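Side-chain contacts in alginate lyase (Bacteroides ovatus, PDB 3NNB), which probably cleaves the brown-algal polysaccharide alginate by beta-elimination: residues L34-K39 / N372-L377; H145-Q150 / S209-E214; I318-I321 / E327-Y330. All coordinates share one frame; numbering follows the deposited sequence.

Contact 1 (L34-K39 / N372-L377)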
ATOM      1  N   LEU A  34     -11.507  15.636   8.035  1.00 11.11           N
ATOM      2  CA  LEU A  34     -10.978  16.983   8.270  1.00 12.12           C
ATOM      3  C   LEU A  34     -10.311  17.133   9.616  1.00 12.36           C
ATOM      4  O   LEU A  34      -9.332  17.883   9.741  1.00 11.88           O
ATOM      5  CB  LEU A  34     -12.041  18.059   8.061  1.00 12.65           C
ATOM      6  CG  LEU A  34     -12.719  18.055   6.684  1.00 17.37           C
ATOM      7  CD1 LEU A  34     -13.686  19.259   6.494  1.00 17.06           C
ATOM      8  CD2 LEU A  34     -11.762  17.970   5.536  1.00 15.61           C
ATOM      9  N   ARG A  35     -10.812  16.420  10.630  1.00 11.60           N
ATOM     10  CA  ARG A  35     -10.111  16.347  11.921  1.00 12.05           C
ATOM     11  C   ARG A  35      -8.750  15.699  11.800  1.00 11.29           C
ATOM     12  O   ARG A  35      -7.800  16.185  12.386  1.00 11.32           O
ATOM     13  CB  ARG A  35     -10.947  15.625  12.967  1.00 13.94           C
ATOM     14  CG  ARG A  35     -12.069  16.471  13.506  1.00 27.16           C
ATOM     15  CD  ARG A  35     -12.822  15.740  14.628  1.00 34.53           C
ATOM     16  NE  ARG A  35     -14.206  16.212  14.733  1.00 45.65           N
ATOM     17  N   ASP A  36      -8.640  14.592  11.059  1.00 11.55           N
ATOM     18  CA  ASP A  36      -7.350  13.955  10.832  1.00  9.46           C
ATOM     19  C   ASP A  36      -6.411  14.965  10.104  1.00  7.51           C
ATOM     20  O   ASP A  36      -5.223  15.050  10.387  1.00  9.68           O
ATOM     21  CB  ASP A  36      -7.481  12.704   9.943  1.00  9.44           C
ATOM     22  CG  ASP A  36      -8.116  11.515  10.645  1.00 13.32           C
ATOM     23  OD1 ASP A  36      -8.310  11.530  11.884  1.00 12.47           O
ATOM     24  OD2 ASP A  36      -8.408  10.559   9.903  1.00 14.85           O
ATOM     25  N   ALA A  37      -6.930  15.707   9.141  1.00  9.50           N
ATOM     26  CA  ALA A  37      -6.113  16.669   8.405  1.00  8.93           C
ATOM     27  C   ALA A  37      -5.663  17.777   9.324  1.00  9.39           C
ATOM     28  O   ALA A  37      -4.532  18.227   9.244  1.00  9.51           O
ATOM     29  CB  ALA A  37      -6.935  17.271   7.233  1.00  7.97           C
ATOM     30  N   ASP A  38      -6.562  18.240  10.204  1.00 10.48           N
ATOM     31  CA  ASP A  38      -6.173  19.269  11.193  1.00 11.08           C
ATOM     32  C   ASP A  38      -5.058  18.761  12.097  1.00 11.90           C
ATOM     33  O   ASP A  38      -4.136  19.506  12.473  1.00 11.74           O
ATOM     34  CB  ASP A  38      -7.411  19.709  12.015  1.00 12.61           C
ATOM     35  CG  ASP A  38      -8.380  20.557  11.220  1.00 13.43           C
ATOM     36  OD1 ASP A  38      -8.031  21.126  10.158  1.00 13.83           O
ATOM     37  OD2 ASP A  38      -9.544  20.657  11.674  1.00 17.37           O
ATOM     38  N   LYS A  39      -5.073  17.470  12.422  1.00 13.18           N
ATOM     39  CA  LYS A  39      -3.989  16.892  13.214  1.00 13.44           C
ATOM     40  C   LYS A  39      -2.677  16.859  12.401  1.00 13.48           C
ATOM     41  O   LYS A  39      -1.588  17.150  12.920  1.00 11.76           O
ATOM     42  CB  LYS A  39      -4.344  15.472  13.671  1.00 14.19           C
ATOM     43  CG  LYS A  39      -5.387  15.412  14.767  1.00 27.80           C
ATOM     44  CD  LYS A  39      -5.729  13.943  15.118  1.00 32.40           C
ATOM     45  CE  LYS A  39      -7.025  13.851  15.921  1.00 43.32           C
ATOM     46  NZ  LYS A  39      -7.554  12.454  15.975  1.00 45.50           N
ATOM     47  N   ASN A 372     -18.196   6.939  10.691  1.00 12.22           N
ATOM     48  CA  ASN A 372     -17.232   8.017  10.456  1.00  9.97           C
ATOM     49  C   ASN A 372     -15.841   7.537   9.923  1.00 10.37           C
ATOM     50  O   ASN A 372     -14.975   8.357   9.668  1.00 11.01           O
ATOM     51  CB  ASN A 372     -17.020   8.850  11.729  1.00  9.01           C
ATOM     52  CG  ASN A 372     -16.269   8.046  12.788  1.00 14.66           C
ATOM     53  OD1 ASN A 372     -16.660   6.917  13.058  1.00 16.02           O
ATOM     54  ND2 ASN A 372     -15.174   8.574  13.315  1.00 21.65           N
ATOM     55  N   LYS A 373     -15.633   6.237   9.747  1.00  9.52           N
ATOM     56  CA  LYS A 373     -14.341   5.741   9.261  1.00  9.44           C
ATOM     57  C   LYS A 373     -14.170   6.108   7.802  1.00  9.31           C
ATOM     58  O   LYS A 373     -15.106   6.079   7.006  1.00  9.29           O
ATOM     59  CB  LYS A 373     -14.252   4.212   9.408  1.00 11.40           C
ATOM     60  CG  LYS A 373     -14.236   3.705  10.858  1.00 13.74           C
ATOM     61  CD  LYS A 373     -13.162   4.353  11.725  1.00 18.53           C
ATOM     62  CE  LYS A 373     -13.089   3.710  13.123  1.00 27.07           C
ATOM     63  NZ  LYS A 373     -12.067   4.354  14.008  1.00 27.95           N
ATOM     64  N   ARG A 374     -12.955   6.515   7.477  1.00  9.15           N
ATOM     65  CA  ARG A 374     -12.601   6.981   6.144  1.00 10.43           C
ATOM     66  C   ARG A 374     -12.926   6.012   5.035  1.00 10.20           C
ATOM     67  O   ARG A 374     -13.210   6.430   3.925  1.00 10.24           O
ATOM     68  CB  ARG A 374     -11.114   7.321   6.106  1.00 11.51           C
ATOM     69  CG  ARG A 374     -10.733   8.140   4.916  1.00 13.68           C
ATOM     70  CD  ARG A 374      -9.217   8.291   4.814  1.00 12.72           C
ATOM     71  NE  ARG A 374      -8.705   9.042   5.952  1.00 12.60           N
ATOM     72  CZ  ARG A 374      -7.424   9.402   6.097  1.00 11.46           C
ATOM     73  NH1 ARG A 374      -6.533   9.079   5.157  1.00 11.50           N
ATOM     74  NH2 ARG A 374      -7.068  10.098   7.153  1.00 13.32           N
ATOM     75  N   ILE A 375     -12.879   4.718   5.306  1.00  9.90           N
ATOM     76  CA  ILE A 375     -13.056   3.721   4.273  1.00 10.82           C
ATOM     77  C   ILE A 375     -14.456   3.828   3.626  1.00 10.41           C
ATOM     78  O   ILE A 375     -14.622   3.510   2.464  1.00 10.30           O
ATOM     79  CB  ILE A 375     -12.752   2.295   4.827  1.00 10.26           C
ATOM     80  CG1 ILE A 375     -12.576   1.322   3.690  1.00 14.14           C
ATOM     81  CG2 ILE A 375     -13.825   1.882   5.843  1.00 11.79           C
ATOM     82  CD1 ILE A 375     -11.762   0.088   4.102  1.00 17.54           C
ATOM     83  N   HIS A 376     -15.432   4.370   4.353  1.00 10.30           N
ATOM     84  CA  HIS A 376     -16.756   4.586   3.778  1.00  8.07           C
ATOM     85  C   HIS A 376     -16.754   5.575   2.606  1.00  9.03           C
ATOM     86  O   HIS A 376     -17.599   5.523   1.693  1.00  9.50           O
ATOM     87  CB  HIS A 376     -17.742   5.069   4.841  1.00  7.52           C
ATOM     88  CG  HIS A 376     -18.093   4.054   5.876  1.00 13.24           C
ATOM     89  ND1 HIS A 376     -18.923   2.973   5.617  1.00 11.38           N
ATOM     90  CD2 HIS A 376     -17.760   3.977   7.183  1.00 13.40           C
ATOM     91  CE1 HIS A 376     -19.103   2.296   6.741  1.00 12.36           C
ATOM     92  NE2 HIS A 376     -18.393   2.873   7.699  1.00 15.06           N
ATOM     93  N   LEU A 377     -15.790   6.484   2.613  1.00  9.19           N
ATOM     94  CA  LEU A 377     -15.646   7.458   1.567  1.00 10.13           C
ATOM     95  C   LEU A 377     -14.892   6.900   0.336  1.00 11.33           C
ATOM     96  O   LEU A 377     -15.198   7.247  -0.796  1.00 12.41           O
ATOM     97  CB  LEU A 377     -14.855   8.670   2.101  1.00 10.82           C
ATOM     98  CG  LEU A 377     -15.405   9.483   3.274  1.00  9.17           C
ATOM     99  CD1 LEU A 377     -14.427  10.576   3.715  1.00  9.45           C
ATOM    100  CD2 LEU A 377     -16.813  10.097   2.940  1.00  9.52           C
TER
HETATM  101  O   HOH W   1     -10.377  10.053   8.053  1.00 15.43           O
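D36 and R374 reach for each other across a gap of nearly 10 Å between their CA atoms, and theirs is the one direct contact between 34-39 and 372-377. D36 sits on helix 27-41, R374 where the chain enters the short helix 375-378, and both side chains set out toward the other segment. The arginine reaches across with CG opposite the backbone N and beside the carbonyl carbon (chi1 -165°), then bends at chi3 so that the NH2 corner of the guanidinium comes forward. That corner gives a salt bridge with a hydrogen bond in it: R374 NH2 lies 3.1 Å from D36 OD2, with an N-H...O angle of 151°. The two flat groups are not coplanar. Their planes stand 54° apart, and a single N-H, not a paired side-by-side set, meets the carboxylate; its oxygen lies near the guanidinium plane, at the edge, while NH2 approaches OD2 from the anti side, somewhat out of the carboxylate plane. A water completes the grip, donating to D36 OD2 at 2.7 Å and accepting from R374 NE at 2.9 Å, so OD2 is held by NH2 directly and by NE through the water. R374 NH2 has another partner in T110 OG1 on helix 98-118, and T110 also touches the D36 side chain. With an alanine here in place of the aspartate, R374 would probably lose its carboxylate mate and the bridging water its acceptor, though T110 would still bond to NH2. The arrangement is a salt bridge with a water bridging the same two side chains, at the protein surface, and it ties a helix near the N-terminus to a turn near the C-terminus of this largely helical lyase.

Contact 2 (H145-Q150 / S209-E214)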
ATOM      1  N   HIS A 145      15.733   5.434  -4.492  1.00  7.30           N
ATOM      2  CA  HIS A 145      16.089   4.013  -4.518  1.00  6.21           C
ATOM      3  C   HIS A 145      15.941   3.434  -3.125  1.00  6.62           C
ATOM      4  O   HIS A 145      15.880   4.155  -2.146  1.00  9.10           O
ATOM      5  CB  HIS A 145      17.515   3.799  -5.000  1.00  6.84           C
ATOM      6  CG  HIS A 145      18.554   4.283  -4.045  1.00  8.89           C
ATOM      7  ND1 HIS A 145      19.030   3.503  -2.999  1.00 10.30           N
ATOM      8  CD2 HIS A 145      19.209   5.460  -3.970  1.00 10.63           C
ATOM      9  CE1 HIS A 145      19.938   4.186  -2.335  1.00 14.09           C
ATOM     10  NE2 HIS A 145      20.056   5.377  -2.892  1.00  9.28           N
ATOM     11  N   LEU A 146      15.875   2.109  -3.055  1.00  8.78           N
ATOM     12  CA  LEU A 146      15.756   1.398  -1.791  1.00  7.44           C
ATOM     13  C   LEU A 146      16.857   0.317  -1.692  1.00  7.16           C
ATOM     14  O   LEU A 146      16.634  -0.785  -1.212  1.00  7.83           O
ATOM     15  CB  LEU A 146      14.334   0.806  -1.636  1.00  9.57           C
ATOM     16  CG  LEU A 146      13.273   1.848  -1.217  1.00 12.94           C
ATOM     17  CD1 LEU A 146      12.703   2.473  -2.480  1.00 16.62           C
ATOM     18  CD2 LEU A 146      12.170   1.225  -0.409  1.00 19.44           C
ATOM     19  N   THR A 147      18.098   0.677  -2.057  1.00  6.79           N
ATOM     20  CA  THR A 147      19.226  -0.221  -1.888  1.00  6.75           C
ATOM     21  C   THR A 147      19.394  -0.681  -0.445  1.00  7.45           C
ATOM     22  O   THR A 147      19.827  -1.828  -0.207  1.00  8.62           O
ATOM     23  CB  THR A 147      20.518   0.429  -2.449  1.00 11.08           C
ATOM     24  OG1 THR A 147      20.279   0.715  -3.823  1.00  9.92           O
ATOM     25  CG2 THR A 147      21.740  -0.532  -2.298  1.00  9.57           C
ATOM     26  N   TYR A 148      19.014   0.175   0.515  1.00  8.09           N
ATOM     27  CA  TYR A 148      19.176  -0.148   1.934  1.00  7.23           C
ATOM     28  C   TYR A 148      17.839  -0.351   2.649  1.00  7.12           C
ATOM     29  O   TYR A 148      17.744  -0.160   3.840  1.00  7.94           O
ATOM     30  CB  TYR A 148      20.085   0.871   2.615  1.00  7.93           C
ATOM     31  CG  TYR A 148      21.484   0.832   1.995  1.00  7.21           C
ATOM     32  CD1 TYR A 148      22.403  -0.140   2.399  1.00  8.84           C
ATOM     33  CD2 TYR A 148      21.850   1.696   0.973  1.00 10.01           C
ATOM     34  CE1 TYR A 148      23.664  -0.227   1.797  1.00 11.02           C
ATOM     35  CE2 TYR A 148      23.083   1.601   0.372  1.00  8.74           C
ATOM     36  CZ  TYR A 148      24.010   0.654   0.805  1.00  8.83           C
ATOM     37  OH  TYR A 148      25.269   0.551   0.183  1.00  9.80           O
ATOM     38  N   GLY A 149      16.808  -0.719   1.873  1.00  7.51           N
ATOM     39  CA  GLY A 149      15.513  -1.102   2.438  1.00  6.83           C
ATOM     40  C   GLY A 149      15.620  -2.463   3.109  1.00  6.35           C
ATOM     41  O   GLY A 149      16.111  -3.421   2.510  1.00  7.65           O
ATOM     42  N   GLN A 150      15.102  -2.546   4.325  1.00  8.15           N
ATOM     43  CA  GLN A 150      15.115  -3.785   5.125  1.00  8.23           C
ATOM     44  C   GLN A 150      16.449  -4.514   5.214  1.00  7.83           C
ATOM     45  O   GLN A 150      16.576  -5.726   4.953  1.00  9.49           O
ATOM     46  CB  GLN A 150      13.972  -4.722   4.739  1.00  8.22           C
ATOM     47  CG  GLN A 150      12.632  -4.135   5.047  1.00  9.20           C
ATOM     48  CD  GLN A 150      11.509  -5.133   4.949  1.00  8.93           C
ATOM     49  OE1 GLN A 150      11.711  -6.351   5.152  1.00  9.03           O
ATOM     50  NE2 GLN A 150      10.302  -4.634   4.644  1.00  8.56           N
ATOM     51  N   SER A 209      18.135  -2.378 -10.713  1.00  8.11           N
ATOM     52  CA  SER A 209      18.891  -2.730  -9.541  1.00  7.40           C
ATOM     53  C   SER A 209      18.776  -4.192  -9.201  1.00  9.69           C
ATOM     54  O   SER A 209      17.701  -4.752  -9.265  1.00  9.69           O
ATOM     55  CB  SER A 209      18.351  -1.928  -8.346  1.00 10.98           C
ATOM     56  OG  SER A 209      18.715  -2.521  -7.105  1.00 11.67           O
ATOM     57  N   PRO A 210      19.869  -4.787  -8.745  1.00  7.88           N
ATOM     58  CA  PRO A 210      19.771  -6.179  -8.298  1.00  8.13           C
ATOM     59  C   PRO A 210      18.930  -6.365  -7.014  1.00  8.98           C
ATOM     60  O   PRO A 210      18.401  -7.447  -6.788  1.00  9.71           O
ATOM     61  CB  PRO A 210      21.231  -6.601  -8.063  1.00 10.83           C
ATOM     62  CG  PRO A 210      21.961  -5.371  -7.899  1.00 12.61           C
ATOM     63  CD  PRO A 210      21.240  -4.269  -8.687  1.00  8.60           C
ATOM     64  N   VAL A 211      18.844  -5.332  -6.188  1.00 11.61           N
ATOM     65  CA  VAL A 211      18.048  -5.395  -4.962  1.00  9.63           C
ATOM     66  C   VAL A 211      16.583  -5.421  -5.359  1.00  6.95           C
ATOM     67  O   VAL A 211      15.797  -6.293  -4.903  1.00  8.79           O
ATOM     68  CB  VAL A 211      18.405  -4.220  -4.032  1.00  8.21           C
ATOM     69  CG1 VAL A 211      17.485  -4.200  -2.775  1.00  9.53           C
ATOM     70  CG2 VAL A 211      19.881  -4.291  -3.614  1.00  9.29           C
ATOM     71  N   ALA A 212      16.189  -4.518  -6.266  1.00  8.54           N
ATOM     72  CA  ALA A 212      14.803  -4.511  -6.748  1.00  7.47           C
ATOM     73  C   ALA A 212      14.466  -5.815  -7.473  1.00  8.05           C
ATOM     74  O   ALA A 212      13.362  -6.324  -7.343  1.00  9.98           O
ATOM     75  CB  ALA A 212      14.540  -3.293  -7.640  1.00  7.99           C
ATOM     76  N   ALA A 213      15.414  -6.367  -8.241  1.00  8.44           N
ATOM     77  CA  ALA A 213      15.228  -7.594  -8.967  1.00  8.93           C
ATOM     78  C   ALA A 213      14.866  -8.741  -8.047  1.00  8.20           C
ATOM     79  O   ALA A 213      14.077  -9.619  -8.436  1.00 10.26           O
ATOM     80  CB  ALA A 213      16.523  -7.956  -9.788  1.00 10.18           C
ATOM     81  N   GLU A 214      15.441  -8.749  -6.830  1.00  7.41           N
ATOM     82  CA  GLU A 214      15.111  -9.749  -5.808  0.50 10.57           C
ATOM     83  C   GLU A 214      13.603  -9.705  -5.508  1.00  8.84           C
ATOM     84  O   GLU A 214      12.945 -10.752  -5.361  1.00 10.75           O
ATOM     85  CB  GLU A 214      15.922  -9.552  -4.493  0.50 12.69           C
ATOM     86  CG  GLU A 214      17.471  -9.404  -4.618  0.50 20.41           C
ATOM     87  CD  GLU A 214      18.151  -9.008  -3.288  0.50 24.89           C
ATOM     88  OE1 GLU A 214      17.465  -9.167  -2.261  0.50 10.22           O
ATOM     89  OE2 GLU A 214      19.338  -8.534  -3.261  0.50 13.95           O
TER
HETATM   90  O   HOH W   2      20.592  -1.012  -5.990  1.00 11.72           O
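V211 lays its two methyl groups on the backbone of the type I turn that runs from L146 to G149, and this is the close-packed part of the contact. Its CB heads toward the turn; CG1, anti to the backbone N (chi1 175°), comes to 3.9 Å from L146 O, while CG2 lies 4.2 Å from T147 O. The methyl of T147 is a looser neighbour, with its CG2 4.4 Å from V211 CG2. That methyl also rests over the rim of the Y148 ring, so both an aromatic face and the valine adjoin it. L146, the first residue of the turn, packs on L202 and W205 of helix 189-208.

The water-bridged side lies between T147 and S209. Here the side chains do not meet; one water spans them, 2.8 Å from T147 OG1 and 2.7 Å from S209 OG. S209 is the N-cap of helix 210-216, and its OG accepts from V211 N at 3.0 Å and, weakly, from A212 N. T147 is held in turn by its backbone: T147 N donates to H145 ND1 at 165°, the donor lying in the imidazole plane, and D62 bonds to the other ring nitrogen.

The chemistry thus divides in two: turn and helix start meet through loose methyl contacts with carbonyl oxygens, and a water links the threonine hydroxyl to the one already engaged in capping the helix.

Contact 3 (I318-I321 / E327-Y330)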
ATOM      1  N   ILE A 318     -14.131 -16.463   2.176  1.00  8.46           N
ATOM      2  CA  ILE A 318     -15.469 -16.075   2.639  1.00  7.58           C
ATOM      3  C   ILE A 318     -16.018 -16.915   3.805  1.00  9.10           C
ATOM      4  O   ILE A 318     -16.536 -16.350   4.756  1.00 10.73           O
ATOM      5  CB  ILE A 318     -16.471 -16.020   1.448  1.00 10.39           C
ATOM      6  CG1 ILE A 318     -16.206 -14.740   0.670  1.00 12.04           C
ATOM      7  CG2 ILE A 318     -17.961 -16.100   1.955  1.00 10.20           C
ATOM      8  CD1 ILE A 318     -16.759 -14.682  -0.750  1.00 11.85           C
ATOM      9  N   PRO A 319     -15.905 -18.253   3.753  1.00  9.04           N
ATOM     10  CA  PRO A 319     -16.522 -19.031   4.852  1.00 10.56           C
ATOM     11  C   PRO A 319     -15.991 -18.732   6.232  1.00 10.30           C
ATOM     12  O   PRO A 319     -16.655 -19.024   7.243  1.00 10.85           O
ATOM     13  CB  PRO A 319     -16.245 -20.479   4.455  1.00 11.66           C
ATOM     14  CG  PRO A 319     -16.089 -20.422   2.947  1.00  8.78           C
ATOM     15  CD  PRO A 319     -15.412 -19.121   2.671  1.00  9.69           C
ATOM     16  N   TYR A 320     -14.783 -18.165   6.294  1.00  8.96           N
ATOM     17  CA  TYR A 320     -14.188 -17.860   7.562  1.00  8.18           C
ATOM     18  C   TYR A 320     -14.603 -16.520   8.116  1.00  9.79           C
ATOM     19  O   TYR A 320     -14.349 -16.232   9.272  1.00  9.47           O
ATOM     20  CB  TYR A 320     -12.660 -17.934   7.457  1.00  8.86           C
ATOM     21  CG  TYR A 320     -12.165 -19.320   7.119  1.00  7.27           C
ATOM     22  CD1 TYR A 320     -12.191 -20.348   8.065  1.00  9.45           C
ATOM     23  CD2 TYR A 320     -11.651 -19.606   5.849  1.00  9.26           C
ATOM     24  CE1 TYR A 320     -11.734 -21.619   7.753  1.00  8.64           C
ATOM     25  CE2 TYR A 320     -11.188 -20.848   5.528  1.00  7.82           C
ATOM     26  CZ  TYR A 320     -11.231 -21.860   6.485  1.00  7.98           C
ATOM     27  OH  TYR A 320     -10.740 -23.067   6.126  1.00  9.13           O
ATOM     28  N   ILE A 321     -15.263 -15.716   7.298  1.00  9.76           N
ATOM     29  CA  ILE A 321     -15.688 -14.407   7.752  1.00 11.02           C
ATOM     30  C   ILE A 321     -16.891 -14.580   8.647  1.00 13.43           C
ATOM     31  O   ILE A 321     -17.882 -15.221   8.260  1.00 13.03           O
ATOM     32  CB  ILE A 321     -16.001 -13.438   6.577  1.00 12.19           C
ATOM     33  CG1 ILE A 321     -14.764 -13.243   5.706  1.00 12.32           C
ATOM     34  CG2 ILE A 321     -16.475 -12.097   7.125  1.00 11.64           C
ATOM     35  CD1 ILE A 321     -15.005 -12.390   4.444  1.00 10.96           C
ATOM     36  N   GLU A 327     -12.056 -22.187  14.051  1.00  9.30           N
ATOM     37  CA  GLU A 327     -12.420 -22.907  12.824  1.00  8.28           C
ATOM     38  C   GLU A 327     -11.426 -22.643  11.685  1.00  8.61           C
ATOM     39  O   GLU A 327     -11.491 -23.291  10.648  1.00 10.33           O
ATOM     40  CB  GLU A 327     -13.831 -22.527  12.412  1.00 10.63           C
ATOM     41  CG  GLU A 327     -14.888 -22.798  13.513  1.00  9.56           C
ATOM     42  CD  GLU A 327     -14.748 -24.158  14.111  1.00  9.37           C
ATOM     43  OE1 GLU A 327     -15.028 -25.176  13.407  1.00 12.91           O
ATOM     44  OE2 GLU A 327     -14.296 -24.249  15.279  1.00 11.60           O
ATOM     45  N   TRP A 328     -10.559 -21.645  11.873  1.00  8.83           N
ATOM     46  CA  TRP A 328      -9.515 -21.285  10.909  1.00  8.46           C
ATOM     47  C   TRP A 328      -8.298 -22.194  11.119  1.00  8.95           C
ATOM     48  O   TRP A 328      -7.609 -22.109  12.132  1.00  8.78           O
ATOM     49  CB  TRP A 328      -9.124 -19.809  11.155  1.00  8.28           C
ATOM     50  CG  TRP A 328      -7.950 -19.295  10.426  1.00  7.77           C
ATOM     51  CD1 TRP A 328      -6.787 -18.878  10.991  1.00  7.78           C
ATOM     52  CD2 TRP A 328      -7.854 -18.993   9.032  1.00  9.75           C
ATOM     53  NE1 TRP A 328      -5.931 -18.394  10.027  1.00  9.00           N
ATOM     54  CE2 TRP A 328      -6.563 -18.450   8.808  1.00  9.54           C
ATOM     55  CE3 TRP A 328      -8.710 -19.148   7.946  1.00  6.41           C
ATOM     56  CZ2 TRP A 328      -6.116 -18.081   7.541  1.00 11.75           C
ATOM     57  CZ3 TRP A 328      -8.252 -18.781   6.686  1.00  8.97           C
ATOM     58  CH2 TRP A 328      -6.968 -18.241   6.502  1.00  9.11           C
ATOM     59  N   PRO A 329      -8.031 -23.096  10.153  1.00  8.16           N
ATOM     60  CA  PRO A 329      -7.028 -24.126  10.345  1.00  7.74           C
ATOM     61  C   PRO A 329      -5.587 -23.722   9.955  1.00  8.77           C
ATOM     62  O   PRO A 329      -4.816 -24.550   9.498  1.00 14.53           O
ATOM     63  CB  PRO A 329      -7.559 -25.259   9.467  1.00 10.57           C
ATOM     64  CG  PRO A 329      -8.200 -24.508   8.282  1.00  9.51           C
ATOM     65  CD  PRO A 329      -8.774 -23.271   8.876  1.00  8.22           C
ATOM     66  N   TYR A 330      -5.266 -22.448  10.146  1.00  9.13           N
ATOM     67  CA  TYR A 330      -3.953 -21.891   9.884  1.00  8.38           C
ATOM     68  C   TYR A 330      -3.650 -20.990  11.088  1.00  9.07           C
ATOM     69  O   TYR A 330      -4.504 -20.761  11.943  1.00  8.51           O
ATOM     70  CB  TYR A 330      -3.972 -21.050   8.593  1.00  8.26           C
ATOM     71  CG  TYR A 330      -4.552 -21.824   7.411  1.00  7.42           C
ATOM     72  CD1 TYR A 330      -3.777 -22.753   6.724  1.00  7.39           C
ATOM     73  CD2 TYR A 330      -5.879 -21.696   7.035  1.00  6.26           C
ATOM     74  CE1 TYR A 330      -4.294 -23.480   5.668  1.00 10.74           C
ATOM     75  CE2 TYR A 330      -6.407 -22.448   6.022  1.00  9.57           C
ATOM     76  CZ  TYR A 330      -5.600 -23.338   5.341  1.00  9.42           C
ATOM     77  OH  TYR A 330      -6.125 -24.114   4.309  1.00 12.76           O
TER
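Y320 brings its ring up against W328, P329 and the backbone of E327, and does so from the end of a short 3-10 turn. Along 318-321, I318 comes first and packs instead on L347 of helix 336-351 and on helix 359-366; its carbonyl accepts from I321 N and closes the turn. Y320 then points its side chain at 327-330, with CG anti to the carbonyl carbon (chi1 -63°), which carries the ring out to the tryptophan. The tryptophan meets it edge-on: W328 CE3 stands 3.5 Å above the centre of the Y320 ring, the planes are 87° apart, and the ring centroids of Y320 and W328 are 4.8 Å from each other, a T-shaped stack. In the ring plane, at the edge, Y320 CE1 touches E327 O at 3.4 Å. Toward the far end of the ring P329 comes in obliquely, its CD 3.4 Å from Y320 OH. I321 closes the segment, its side chain buried against A343, C344 and L347.

W328 itself is buried, touching A274, L275 and L269, while Y330 CD2 lies over the rim of one face of the W328 ring. Behind the ring, Y320 O accepts from Q340 NE2 on helix 336-351. Across the contact the tyrosine face receives the tryptophan's C-H edge and its CE1 faces a carbonyl, consistent with a loop held here by ring packing and weak C-H contacts, with no charged pair across it.

How the contacts relate
Contact 2 is the buried one of the three; contacts 1 and 3 lie at the surface. Contact 1 is the longest-range, joining segments 333 residues apart, and both others are nested inside its loop, whereas contact 3 spans one loop between helices 310-317 and 336-351. The segments of no two contacts lie on the same helix, though contacts 1 and 3 both have neighbours on helix 336-351; these two come nearest, about 13 Å between nearest atoms. Chemistry only partly follows place: surface contact 1 carries a salt bridge and a water, buried contact 2 pairs methyls with a water between hydroxyls, and surface contact 3 is aromatic because its tryptophan reaches inward.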